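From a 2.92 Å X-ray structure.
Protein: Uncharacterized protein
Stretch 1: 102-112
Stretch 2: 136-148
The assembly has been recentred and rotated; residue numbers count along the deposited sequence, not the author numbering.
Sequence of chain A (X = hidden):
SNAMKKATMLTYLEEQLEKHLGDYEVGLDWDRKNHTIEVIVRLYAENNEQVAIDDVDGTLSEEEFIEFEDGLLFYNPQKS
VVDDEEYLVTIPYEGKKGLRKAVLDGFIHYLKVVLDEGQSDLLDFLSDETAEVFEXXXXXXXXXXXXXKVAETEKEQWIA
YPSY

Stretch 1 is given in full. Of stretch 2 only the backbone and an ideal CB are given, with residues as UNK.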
ATOM      1  N   ALA A 102     -10.852 -14.678   8.401  1.00 76.07           N
ATOM      2  CA  ALA A 102     -11.783 -14.722   7.271  1.00 72.65           C
ATOM      3  C   ALA A 102     -11.173 -14.152   6.010  1.00 73.92           C
ATOM      4  O   ALA A 102     -11.468 -14.596   4.905  1.00 85.32           O
ATOM      5  CB  ALA A 102     -13.060 -13.984   7.608  1.00 68.02           C
ATOM      6  N   VAL A 103     -10.329 -13.150   6.188  1.00 67.49           N
ATOM      7  CA  VAL A 103      -9.629 -12.531   5.078  1.00 66.90           C
ATOM      8  C   VAL A 103      -8.540 -13.445   4.550  1.00 75.77           C
ATOM      9  O   VAL A 103      -8.395 -13.616   3.342  1.00 81.67           O
ATOM     10  CB  VAL A 103      -8.959 -11.247   5.525  1.00 68.91           C
ATOM     11  CG1 VAL A 103      -8.094 -10.683   4.408  1.00 57.11           C
ATOM     12  CG2 VAL A 103     -10.007 -10.258   5.978  1.00 67.23           C
ATOM     13  N   LEU A 104      -7.750 -14.008   5.454  1.00 75.88           N
ATOM     14  CA  LEU A 104      -6.730 -14.954   5.046  1.00 70.61           C
ATOM     15  C   LEU A 104      -7.402 -16.072   4.274  1.00 73.50           C
ATOM     16  O   LEU A 104      -6.886 -16.548   3.271  1.00 80.61           O
ATOM     17  CB  LEU A 104      -6.011 -15.535   6.259  1.00 72.30           C
ATOM     18  CG  LEU A 104      -4.716 -14.880   6.746  1.00 70.61           C
ATOM     19  CD1 LEU A 104      -3.917 -14.347   5.589  1.00 54.79           C
ATOM     20  CD2 LEU A 104      -4.998 -13.774   7.729  1.00 91.83           C
ATOM     21  N   ASP A 105      -8.566 -16.488   4.749  1.00 73.49           N
ATOM     22  CA  ASP A 105      -9.271 -17.610   4.149  1.00 75.60           C
ATOM     23  C   ASP A 105      -9.897 -17.254   2.815  1.00 83.17           C
ATOM     24  O   ASP A 105      -9.796 -18.019   1.863  1.00 89.47           O
ATOM     25  CB  ASP A 105     -10.335 -18.126   5.102  1.00 77.61           C
ATOM     26  CG  ASP A 105      -9.749 -18.955   6.221  1.00 91.71           C
ATOM     27  OD1 ASP A 105      -8.593 -19.391   6.062  1.00 97.23           O
ATOM     28  OD2 ASP A 105     -10.440 -19.177   7.244  1.00 90.88           O
ATOM     29  N   GLY A 106     -10.545 -16.097   2.748  1.00 79.72           N
ATOM     30  CA  GLY A 106     -11.142 -15.637   1.509  1.00 72.29           C
ATOM     31  C   GLY A 106     -10.062 -15.492   0.458  1.00 73.19           C
ATOM     32  O   GLY A 106     -10.265 -15.723  -0.737  1.00 72.88           O
ATOM     33  N   PHE A 107      -8.887 -15.109   0.917  1.00 74.98           N
ATOM     34  CA  PHE A 107      -7.756 -14.964   0.033  1.00 72.85           C
ATOM     35  C   PHE A 107      -7.415 -16.308  -0.596  1.00 76.87           C
ATOM     36  O   PHE A 107      -7.359 -16.442  -1.816  1.00 78.72           O
ATOM     37  CB  PHE A 107      -6.580 -14.426   0.820  1.00 64.13           C
ATOM     38  CG  PHE A 107      -5.301 -14.428   0.063  1.00 70.51           C
ATOM     39  CD1 PHE A 107      -4.966 -13.360  -0.759  1.00 71.68           C
ATOM     40  CD2 PHE A 107      -4.416 -15.488   0.183  1.00 70.64           C
ATOM     41  CE1 PHE A 107      -3.764 -13.349  -1.452  1.00 72.95           C
ATOM     42  CE2 PHE A 107      -3.210 -15.490  -0.513  1.00 70.89           C
ATOM     43  CZ  PHE A 107      -2.884 -14.417  -1.330  1.00 74.61           C
ATOM     44  N   ILE A 108      -7.203 -17.309   0.245  1.00 75.14           N
ATOM     45  CA  ILE A 108      -6.902 -18.649  -0.232  1.00 71.62           C
ATOM     46  C   ILE A 108      -7.911 -19.131  -1.264  1.00 75.54           C
ATOM     47  O   ILE A 108      -7.543 -19.649  -2.309  1.00 86.79           O
ATOM     48  CB  ILE A 108      -6.869 -19.651   0.922  1.00 76.33           C
ATOM     49  CG1 ILE A 108      -5.721 -19.314   1.874  1.00 80.03           C
ATOM     50  CG2 ILE A 108      -6.713 -21.064   0.391  1.00 84.29           C
ATOM     51  CD1 ILE A 108      -4.359 -19.310   1.200  1.00 81.85           C
ATOM     52  N   HIS A 109      -9.188 -18.952  -0.979  1.00 75.56           N
ATOM     53  CA  HIS A 109     -10.217 -19.521  -1.837  1.00 69.70           C
ATOM     54  C   HIS A 109     -10.458 -18.721  -3.088  1.00 74.01           C
ATOM     55  O   HIS A 109     -10.836 -19.278  -4.117  1.00 79.64           O
ATOM     56  CB  HIS A 109     -11.505 -19.737  -1.052  1.00 75.91           C
ATOM     57  CG  HIS A 109     -11.355 -20.757   0.032  1.00 90.47           C
ATOM     58  ND1 HIS A 109     -11.399 -22.112  -0.214  1.00 94.93           N
ATOM     59  CD2 HIS A 109     -11.097 -20.618   1.353  1.00 94.44           C
ATOM     60  CE1 HIS A 109     -11.199 -22.767   0.918  1.00103.21           C
ATOM     61  NE2 HIS A 109     -11.012 -21.885   1.882  1.00105.96           N
ATOM     62  N   TYR A 110     -10.230 -17.416  -3.012  1.00 70.44           N
ATOM     63  CA  TYR A 110     -10.345 -16.600  -4.202  1.00 66.26           C
ATOM     64  C   TYR A 110      -9.129 -16.849  -5.090  1.00 76.89           C
ATOM     65  O   TYR A 110      -9.246 -17.064  -6.292  1.00 78.71           O
ATOM     66  CB  TYR A 110     -10.457 -15.130  -3.849  1.00 61.27           C
ATOM     67  CG  TYR A 110     -10.582 -14.280  -5.083  1.00 70.59           C
ATOM     68  CD1 TYR A 110     -11.448 -14.653  -6.103  1.00 69.56           C
ATOM     69  CD2 TYR A 110      -9.845 -13.114  -5.237  1.00 69.38           C
ATOM     70  CE1 TYR A 110     -11.581 -13.901  -7.233  1.00 67.53           C
ATOM     71  CE2 TYR A 110      -9.978 -12.342  -6.382  1.00 73.90           C
ATOM     72  CZ  TYR A 110     -10.848 -12.753  -7.375  1.00 71.89           C
ATOM     73  OH  TYR A 110     -11.006 -12.029  -8.528  1.00 72.62           O
ATOM     74  N   LEU A 111      -7.955 -16.836  -4.480  1.00 75.83           N
ATOM     75  CA  LEU A 111      -6.740 -17.161  -5.193  1.00 70.96           C
ATOM     76  C   LEU A 111      -6.890 -18.443  -6.008  1.00 73.16           C
ATOM     77  O   LEU A 111      -6.379 -18.555  -7.112  1.00 77.25           O
ATOM     78  CB  LEU A 111      -5.591 -17.320  -4.211  1.00 63.39           C
ATOM     79  CG  LEU A 111      -4.249 -17.632  -4.873  1.00 59.28           C
ATOM     80  CD1 LEU A 111      -3.901 -16.578  -5.934  1.00 56.18           C
ATOM     81  CD2 LEU A 111      -3.166 -17.716  -3.818  1.00 51.21           C
ATOM     82  N   LYS A 112      -7.585 -19.424  -5.461  1.00 74.17           N
ATOM     83  CA  LYS A 112      -7.764 -20.656  -6.208  1.00 72.03           C
ATOM     84  C   LYS A 112      -8.587 -20.367  -7.455  1.00 73.67           C
ATOM     85  O   LYS A 112      -8.214 -20.769  -8.546  1.00 75.79           O
ATOM     86  CB  LYS A 112      -8.409 -21.747  -5.361  1.00 66.20           C
ATOM     87  CG  LYS A 112      -8.695 -23.005  -6.155  1.00 84.33           C
ATOM     88  CD  LYS A 112      -9.242 -24.135  -5.301  1.00 97.87           C
ATOM     89  CE  LYS A 112      -9.934 -25.167  -6.179  1.00115.16           C
ATOM     90  NZ  LYS A 112      -9.106 -25.547  -7.363  1.00127.15           N
ATOM     91  N   UNK A 136      -3.388 -12.294 -15.194  1.00 90.95           N
ATOM     92  CA  UNK A 136      -4.238 -12.774 -14.122  1.00 77.36           C
ATOM     93  C   UNK A 136      -5.163 -11.651 -13.684  1.00 85.05           C
ATOM     94  O   UNK A 136      -4.779 -10.480 -13.680  1.00 95.67           O
ATOM     95  CB  UNK A 136      -3.405 -13.288 -12.946  1.00 77.36           C
ATOM     96  N   UNK A 137      -6.387 -12.001 -13.317  1.00 80.53           N
ATOM     97  CA  UNK A 137      -7.360 -10.985 -12.952  1.00 82.44           C
ATOM     98  C   UNK A 137      -7.803 -11.102 -11.508  1.00 79.73           C
ATOM     99  O   UNK A 137      -8.375 -12.109 -11.100  1.00 83.64           O
ATOM    100  CB  UNK A 137      -8.578 -11.071 -13.873  1.00 82.44           C
ATOM    101  N   UNK A 138      -7.523 -10.059 -10.739  1.00 68.42           N
ATOM    102  CA  UNK A 138      -7.927 -10.019  -9.352  1.00 69.99           C
ATOM    103  C   UNK A 138      -9.026  -8.976  -9.184  1.00 78.64           C
ATOM    104  O   UNK A 138      -8.754  -7.785  -9.134  1.00 89.65           O
ATOM    105  CB  UNK A 138      -6.734  -9.714  -8.443  1.00 69.99           C
ATOM    106  N   UNK A 139     -10.269  -9.438  -9.125  1.00 80.64           N
ATOM    107  CA  UNK A 139     -11.425  -8.572  -8.927  1.00 79.74           C
ATOM    108  C   UNK A 139     -11.749  -8.445  -7.450  1.00 80.00           C
ATOM    109  O   UNK A 139     -12.310  -9.353  -6.849  1.00 89.09           O
ATOM    110  CB  UNK A 139     -12.638  -9.107  -9.691  1.00 79.74           C
ATOM    111  N   UNK A 140     -11.410  -7.304  -6.861  1.00 70.72           N
ATOM    112  CA  UNK A 140     -11.657  -6.985  -5.449  1.00 63.13           C
ATOM    113  C   UNK A 140     -13.064  -7.377  -5.014  1.00 71.67           C
ATOM    114  O   UNK A 140     -13.235  -8.003  -3.970  1.00 82.54           O
ATOM    115  CB  UNK A 140     -11.439  -5.491  -5.199  1.00 63.13           C
ATOM    116  N   UNK A 141     -14.061  -7.017  -5.815  1.00 67.92           N
ATOM    117  CA  UNK A 141     -15.443  -7.366  -5.514  1.00 66.71           C
ATOM    118  C   UNK A 141     -15.657  -8.876  -5.344  1.00 76.25           C
ATOM    119  O   UNK A 141     -16.496  -9.300  -4.556  1.00 82.08           O
ATOM    120  CB  UNK A 141     -16.356  -6.840  -6.623  1.00 66.71           C
ATOM    121  N   UNK A 142     -14.913  -9.682  -6.091  1.00 80.84           N
ATOM    122  CA  UNK A 142     -15.005 -11.132  -5.961  1.00 82.91           C
ATOM    123  C   UNK A 142     -14.230 -11.614  -4.749  1.00 79.35           C
ATOM    124  O   UNK A 142     -14.576 -12.619  -4.133  1.00 84.59           O
ATOM    125  CB  UNK A 142     -14.488 -11.820  -7.226  1.00 82.91           C
ATOM    126  N   UNK A 143     -13.165 -10.892  -4.433  1.00 71.36           N
ATOM    127  CA  UNK A 143     -12.376 -11.153  -3.250  1.00 57.27           C
ATOM    128  C   UNK A 143     -13.235 -10.877  -2.026  1.00 69.34           C
ATOM    129  O   UNK A 143     -13.428 -11.754  -1.183  1.00 73.55           O
ATOM    130  CB  UNK A 143     -11.102 -10.306  -3.236  1.00 57.27           C
ATOM    131  N   UNK A 144     -13.767  -9.660  -1.944  1.00 72.07           N
ATOM    132  CA  UNK A 144     -14.655  -9.289  -0.852  1.00 75.57           C
ATOM    133  C   UNK A 144     -15.781 -10.299  -0.636  1.00 75.12           C
ATOM    134  O   UNK A 144     -16.127 -10.623   0.493  1.00 85.68           O
ATOM    135  CB  UNK A 144     -15.250  -7.905  -1.119  1.00 75.57           C
ATOM    136  N   UNK A 145     -16.370 -10.772  -1.725  1.00 67.13           N
ATOM    137  CA  UNK A 145     -17.494 -11.689  -1.638  1.00 63.29           C
ATOM    138  C   UNK A 145     -17.029 -13.004  -1.052  1.00 71.67           C
ATOM    139  O   UNK A 145     -17.765 -13.646  -0.324  1.00 77.61           O
ATOM    140  CB  UNK A 145     -18.135 -11.906  -3.010  1.00 63.29           C
ATOM    141  N   UNK A 146     -15.807 -13.409  -1.379  1.00 73.49           N
ATOM    142  CA  UNK A 146     -15.269 -14.637  -0.827  1.00 72.46           C
ATOM    143  C   UNK A 146     -15.141 -14.500   0.677  1.00 77.53           C
ATOM    144  O   UNK A 146     -15.599 -15.354   1.433  1.00 75.70           O
ATOM    145  CB  UNK A 146     -13.918 -14.977  -1.459  1.00 72.46           C
ATOM    146  N   UNK A 147     -14.515 -13.413   1.100  1.00 70.25           N
ATOM    147  CA  UNK A 147     -14.398 -13.096   2.511  1.00 65.13           C
ATOM    148  C   UNK A 147     -15.758 -13.102   3.217  1.00 74.66           C
ATOM    149  O   UNK A 147     -15.905 -13.704   4.278  1.00 77.56           O
ATOM    150  CB  UNK A 147     -13.725 -11.733   2.682  1.00 65.13           C
ATOM    151  N   UNK A 148     -16.749 -12.437   2.629  1.00 74.05           N
ATOM    152  CA  UNK A 148     -18.097 -12.423   3.195  1.00 72.90           C
ATOM    153  C   UNK A 148     -18.613 -13.839   3.368  1.00 74.90           C
ATOM    154  O   UNK A 148     -19.273 -14.159   4.351  1.00 90.08           O
ATOM    155  CB  UNK A 148     -19.049 -11.617   2.309  1.00 72.90           C
TER

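Position 136 is extended, and its ideal CB has nothing of the first helix within 5.5 Å, so stretch 1 sets no preference; it is Leu136. Position 137, also extended, has equally open surroundings at its CB, and many polar residues would do; His137 turns the end of its side chain away.

At 138 the CB points sideways, 4.7 Å from Tyr110 CE2, beside a surface formed by Phe107, Tyr110 and Leu111. A long apolar or aromatic side chain could reach across it. Trp138, with chi1 t, brings its indole nearer. The edge of Tyr110 meets the indole face, with Tyr110 CE2 3.5 Å from Trp138 CD2, and Phe107 CD1 lies 3.7 Å from Trp138 CH2.

Position 139 immediately precedes a helix, where Ser, Thr, Asp or Asn is common because a short polar side chain can cap free amides. Here the visible partner is the phenol of Tyr110. The residue is Glu139: its N donates a hydrogen bond to Tyr110 OH at 2.8 Å, while its carboxylate leads away.

At 140 phi is -44° and the CB points away; proline suits a first helical turn, whose amide needs no partner within the helix, and the residue is Pro140. Position 141 also points away, and small or polar residues fit; it is Ala141.

The CB of 142 points toward stretch 1, 3.6 Å from Tyr110 CE1. Ala, Ser, Asn or Asp could pack there. Asp142 lays its CB against the ring, and an acidic group near a helix N terminus also suits the helix dipole.

Position 143 points sideways, its CB 3.7 Å from Tyr110 CD2, beside a hollow between Val103, Gly106, Phe107 and Tyr110. Leu, Met or Phe could enter. Phe143 does so as a knob, with its CE1 3.4 Å from Phe107 CA.

Positions 144 and 145 are out of reach and tolerate many residues; they are Glu144 and Ala145.

At 146 the CB points toward stretch 1, 3.8 Å from Gly106 O. A flexible apolar chain suits this groove. Met146, present as selenomethionine, places CG 3.9 Å from His109 CB and CE 4.2 Å from Tyr110 CD1.

Position 147 lies where the helices come close, its CA 4.2 Å from Gly106 CA. An aliphatic chain fits: Ile147 CG2 is 4.2 Å from Val103 CG2, while an ideal CB on Gly106 would clash with Ile147 CG1 at 2.6 Å.

Position 148 points away, favouring a polar residue: Lys148.

Stretch 2, residues 136-148: LHWEPADFEAMIK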
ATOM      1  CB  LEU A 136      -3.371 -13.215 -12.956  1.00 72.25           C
ATOM      2  CG  LEU A 136      -3.236 -14.712 -12.710  1.00 73.71           C
ATOM      3  CD1 LEU A 136      -3.378 -15.496 -13.992  1.00 76.87           C
ATOM      4  CD2 LEU A 136      -1.914 -15.011 -12.015  1.00 65.16           C
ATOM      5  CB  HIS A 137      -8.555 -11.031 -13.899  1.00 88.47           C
ATOM      6  CG  HIS A 137      -8.171 -10.898 -15.338  1.00103.17           C
ATOM      7  ND1 HIS A 137      -7.752  -9.704 -15.887  1.00105.58           N
ATOM      8  CD2 HIS A 137      -8.115 -11.815 -16.333  1.00102.81           C
ATOM      9  CE1 HIS A 137      -7.463  -9.890 -17.162  1.00106.80           C
ATOM     10  NE2 HIS A 137      -7.674 -11.161 -17.457  1.00107.50           N
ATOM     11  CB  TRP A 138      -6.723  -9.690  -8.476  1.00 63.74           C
ATOM     12  CG  TRP A 138      -7.035  -9.704  -7.037  1.00 63.71           C
ATOM     13  CD1 TRP A 138      -7.614  -8.704  -6.309  1.00 65.78           C
ATOM     14  CD2 TRP A 138      -6.803 -10.778  -6.127  1.00 64.82           C
ATOM     15  NE1 TRP A 138      -7.750  -9.088  -5.003  1.00 71.34           N
ATOM     16  CE2 TRP A 138      -7.256 -10.360  -4.865  1.00 67.98           C
ATOM     17  CE3 TRP A 138      -6.249 -12.053  -6.258  1.00 58.09           C
ATOM     18  CZ2 TRP A 138      -7.175 -11.176  -3.740  1.00 66.89           C
ATOM     19  CZ3 TRP A 138      -6.164 -12.854  -5.135  1.00 62.03           C
ATOM     20  CH2 TRP A 138      -6.625 -12.415  -3.898  1.00 67.29           C
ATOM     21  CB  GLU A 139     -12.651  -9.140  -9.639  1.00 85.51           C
ATOM     22  CG  GLU A 139     -12.524  -9.207 -11.134  1.00101.49           C
ATOM     23  CD  GLU A 139     -12.688  -7.854 -11.782  1.00115.70           C
ATOM     24  OE1 GLU A 139     -13.271  -6.955 -11.134  1.00109.18           O
ATOM     25  OE2 GLU A 139     -12.239  -7.693 -12.939  1.00129.50           O
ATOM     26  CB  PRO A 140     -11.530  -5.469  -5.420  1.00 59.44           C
ATOM     27  CG  PRO A 140     -10.581  -5.152  -6.540  1.00 56.52           C
ATOM     28  CD  PRO A 140     -10.813  -6.183  -7.602  1.00 58.33           C
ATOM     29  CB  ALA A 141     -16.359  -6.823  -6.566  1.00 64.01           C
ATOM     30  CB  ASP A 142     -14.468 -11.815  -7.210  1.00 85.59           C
ATOM     31  CG  ASP A 142     -15.355 -11.607  -8.412  1.00 95.37           C
ATOM     32  OD1 ASP A 142     -16.567 -11.354  -8.226  1.00 92.41           O
ATOM     33  OD2 ASP A 142     -14.833 -11.712  -9.542  1.00103.03           O
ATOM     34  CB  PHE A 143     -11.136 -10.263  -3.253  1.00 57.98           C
ATOM     35  CG  PHE A 143     -10.232 -10.479  -2.079  1.00 65.37           C
ATOM     36  CD1 PHE A 143     -10.167 -11.721  -1.460  1.00 76.58           C
ATOM     37  CD2 PHE A 143      -9.426  -9.460  -1.610  1.00 54.24           C
ATOM     38  CE1 PHE A 143      -9.336 -11.937  -0.383  1.00 72.37           C
ATOM     39  CE2 PHE A 143      -8.587  -9.660  -0.530  1.00 60.58           C
ATOM     40  CZ  PHE A 143      -8.547 -10.907   0.087  1.00 75.38           C
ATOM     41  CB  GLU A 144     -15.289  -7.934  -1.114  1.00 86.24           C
ATOM     42  CG  GLU A 144     -14.332  -6.793  -1.327  1.00115.51           C
ATOM     43  CD  GLU A 144     -15.080  -5.530  -1.722  1.00144.71           C
ATOM     44  OE1 GLU A 144     -16.314  -5.480  -1.490  1.00153.95           O
ATOM     45  OE2 GLU A 144     -14.444  -4.599  -2.266  1.00147.01           O
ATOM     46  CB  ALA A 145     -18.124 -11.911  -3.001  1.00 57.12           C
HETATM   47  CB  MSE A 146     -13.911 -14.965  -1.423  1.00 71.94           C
HETATM   48  CG  MSE A 146     -13.530 -16.424  -1.197  1.00 85.30           C
HETATM   49 SE   MSE A 146     -14.640 -17.664  -2.227  0.80103.64          SE
HETATM   50  CE  MSE A 146     -14.212 -17.040  -4.019  1.00208.65           C
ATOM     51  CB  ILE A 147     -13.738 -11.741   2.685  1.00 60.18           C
ATOM     52  CG1 ILE A 147     -12.349 -11.771   2.062  1.00 69.00           C
ATOM     53  CG2 ILE A 147     -13.639 -11.385   4.132  1.00 60.02           C
ATOM     54  CD1 ILE A 147     -11.668 -10.426   2.047  1.00 63.59           C
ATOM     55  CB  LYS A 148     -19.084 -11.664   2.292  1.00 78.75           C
ATOM     56  CG  LYS A 148     -18.854 -10.161   2.150  1.00 90.07           C
ATOM     57  CD  LYS A 148     -20.186  -9.405   2.184  1.00104.51           C
ATOM     58  CE  LYS A 148     -20.105  -8.021   1.531  1.00116.04           C
ATOM     59  NZ  LYS A 148     -20.409  -8.041   0.058  1.00122.63           N
TER
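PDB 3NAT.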